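Local coordinates for protein octaprenyl-diphosphate synthase (Roseobacter denitrificans, PDB 4JXN) that probably makes octaprenyl diphosphate, the precursor of quinone side chains, by adding five isopentenyl units to farnesyl diphosphate with magnesium as cofactor, at residues A66-Y71 / A311-H316. Residues are numbered along the deposited sequence; the frame is centred on the assembly and turned at random.
Sequences AHLCGY and APLPAH
His67 O accepts the backbone N-H of Gly70 at 2.9 Å, and the ring of His316 comes up obliquely to the same oxygen, its NE2 3.7 Å away, too far for a hydrogen bond. No hydrogen bond joins the segments. A chi1 of -177° swings the imidazole of His316 away from its own backbone N and across Leu68. Leu68 CA then stands over one ring face in a CH-pi contact, 4.0 Å from the centroid and 24° off the normal. Leu68 CD1 rests at the ND1 side and the root of that ring, 3.5 Å from His316 ND1. Its other methyl, CD2, meets Leu313 CD1 at 3.9 Å, the two leucines crossing at about a right angle. His316 ND1 also accepts the backbone N-H of Val318, so one residue N-caps its own helix and packs on the terminus of a neighbour. That terminus is a Schellman motif: Gly70, at positive phi, is C-prime, and Tyr71 N bonds to Ala66 O (3.1 Å). With an alanine at His316, Val318 N would probably lose its side-chain cap and the CA of Leu68 the ring that covers it. In this largely helical prenyl synthase fold, the contact ties the C-terminal end of helix 57-68 to the loop between helices 291-309 and 317-330; Leu68 also touches Val318 and Lys319, and Leu313 rests on His202 of helix 200-224.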
loop_
_atom_site.group_PDB
_atom_site.type_symbol
_atom_site.label_atom_id
_atom_site.label_comp_id
_atom_site.label_asym_id
_atom_site.label_seq_id
_atom_site.Cartn_x
_atom_site.Cartn_y
_atom_site.Cartn_z
ATOM N N ALA A 66 -3.495 25.456 0.860
ATOM C CA ALA A 66 -4.853 25.707 0.413
ATOM C C ALA A 66 -5.287 27.107 0.802
ATOM O O ALA A 66 -5.782 27.861 -0.032
ATOM C CB ALA A 66 -5.794 24.672 1.003
ATOM N N HIS A 67 -5.098 27.454 2.071
ATOM C CA HIS A 67 -5.476 28.784 2.559
ATOM C C HIS A 67 -4.684 29.876 1.845
ATOM O O HIS A 67 -5.239 30.896 1.423
ATOM C CB HIS A 67 -5.278 28.886 4.068
ATOM C CG HIS A 67 -6.270 28.093 4.868
ATOM N ND1 HIS A 67 -7.632 28.277 4.765
ATOM C CD2 HIS A 67 -6.092 27.128 5.802
ATOM C CE1 HIS A 67 -8.251 27.450 5.589
ATOM N NE2 HIS A 67 -7.339 26.744 6.231
ATOM N N LEU A 68 -3.389 29.646 1.673
ATOM C CA LEU A 68 -2.560 30.601 0.950
ATOM C C LEU A 68 -3.144 30.962 -0.423
ATOM O O LEU A 68 -3.004 32.096 -0.875
ATOM C CB LEU A 68 -1.138 30.061 0.807
ATOM C CG LEU A 68 -0.122 30.882 0.009
ATOM C CD1 LEU A 68 0.098 32.273 0.586
ATOM C CD2 LEU A 68 1.181 30.111 -0.046
ATOM N N CYS A 69 -3.792 30.002 -1.077
ATOM C CA CYS A 69 -4.385 30.227 -2.403
ATOM C C CYS A 69 -5.898 30.534 -2.361
ATOM O O CYS A 69 -6.571 30.510 -3.393
ATOM C CB CYS A 69 -4.112 29.009 -3.292
ATOM S SG CYS A 69 -2.358 28.604 -3.486
ATOM N N GLY A 70 -6.423 30.805 -1.168
ATOM C CA GLY A 70 -7.809 31.238 -0.993
ATOM C C GLY A 70 -8.893 30.180 -1.134
ATOM O O GLY A 70 -10.010 30.497 -1.540
ATOM N N TYR A 71 -8.587 28.935 -0.782
ATOM C CA TYR A 71 -9.556 27.843 -0.903
ATOM C C TYR A 71 -10.637 27.908 0.176
ATOM O O TYR A 71 -10.333 27.888 1.375
ATOM C CB TYR A 71 -8.855 26.485 -0.822
ATOM C CG TYR A 71 -9.775 25.289 -1.026
ATOM C CD1 TYR A 71 -10.489 25.127 -2.215
ATOM C CD2 TYR A 71 -9.927 24.318 -0.038
ATOM C CE1 TYR A 71 -11.331 24.037 -2.409
ATOM C CE2 TYR A 71 -10.756 23.220 -0.232
ATOM C CZ TYR A 71 -11.460 23.085 -1.415
ATOM O OH TYR A 71 -12.286 21.992 -1.597
ATOM N N ALA A 311 8.801 33.527 -3.646
ATOM C CA ALA A 311 8.947 34.929 -4.066
ATOM C C ALA A 311 7.813 35.474 -4.938
ATOM O O ALA A 311 7.200 36.481 -4.577
ATOM C CB ALA A 311 10.291 35.138 -4.761
ATOM N N PRO A 312 7.522 34.814 -6.076
ATOM C CA PRO A 312 6.536 35.375 -7.009
ATOM C C PRO A 312 5.118 35.469 -6.440
ATOM O O PRO A 312 4.336 36.321 -6.870
ATOM C CB PRO A 312 6.570 34.393 -8.182
ATOM C CG PRO A 312 7.007 33.108 -7.573
ATOM C CD PRO A 312 8.000 33.494 -6.522
ATOM N N LEU A 313 4.800 34.603 -5.481
ATOM C CA LEU A 313 3.484 34.599 -4.856
ATOM C C LEU A 313 3.160 35.979 -4.301
ATOM O O LEU A 313 4.057 36.687 -3.837
ATOM C CB LEU A 313 3.411 33.580 -3.714
ATOM C CG LEU A 313 3.638 32.105 -4.053
ATOM C CD1 LEU A 313 3.689 31.269 -2.784
ATOM C CD2 LEU A 313 2.552 31.596 -4.981
ATOM N N PRO A 314 1.877 36.366 -4.349
ATOM C CA PRO A 314 1.479 37.616 -3.725
ATOM C C PRO A 314 1.464 37.464 -2.207
ATOM O O PRO A 314 1.207 36.368 -1.708
ATOM C CB PRO A 314 0.071 37.851 -4.274
ATOM C CG PRO A 314 -0.458 36.488 -4.566
ATOM C CD PRO A 314 0.725 35.620 -4.892
ATOM N N ALA A 315 1.736 38.561 -1.498
ATOM C CA ALA A 315 1.882 38.556 -0.039
ATOM C C ALA A 315 0.618 38.073 0.648
ATOM O O ALA A 315 -0.493 38.298 0.170
ATOM C CB ALA A 315 2.258 39.940 0.471
ATOM N N HIS A 316 0.798 37.416 1.785
ATOM C CA HIS A 316 -0.294 36.730 2.451
ATOM C C HIS A 316 0.208 36.167 3.787
ATOM O O HIS A 316 1.334 35.679 3.866
ATOM C CB HIS A 316 -0.805 35.590 1.555
ATOM C CG HIS A 316 -1.987 34.875 2.117
ATOM N ND1 HIS A 316 -1.863 33.849 3.023
ATOM C CD2 HIS A 316 -3.315 35.057 1.936
ATOM C CE1 HIS A 316 -3.061 33.423 3.375
ATOM N NE2 HIS A 316 -3.960 34.135 2.723
#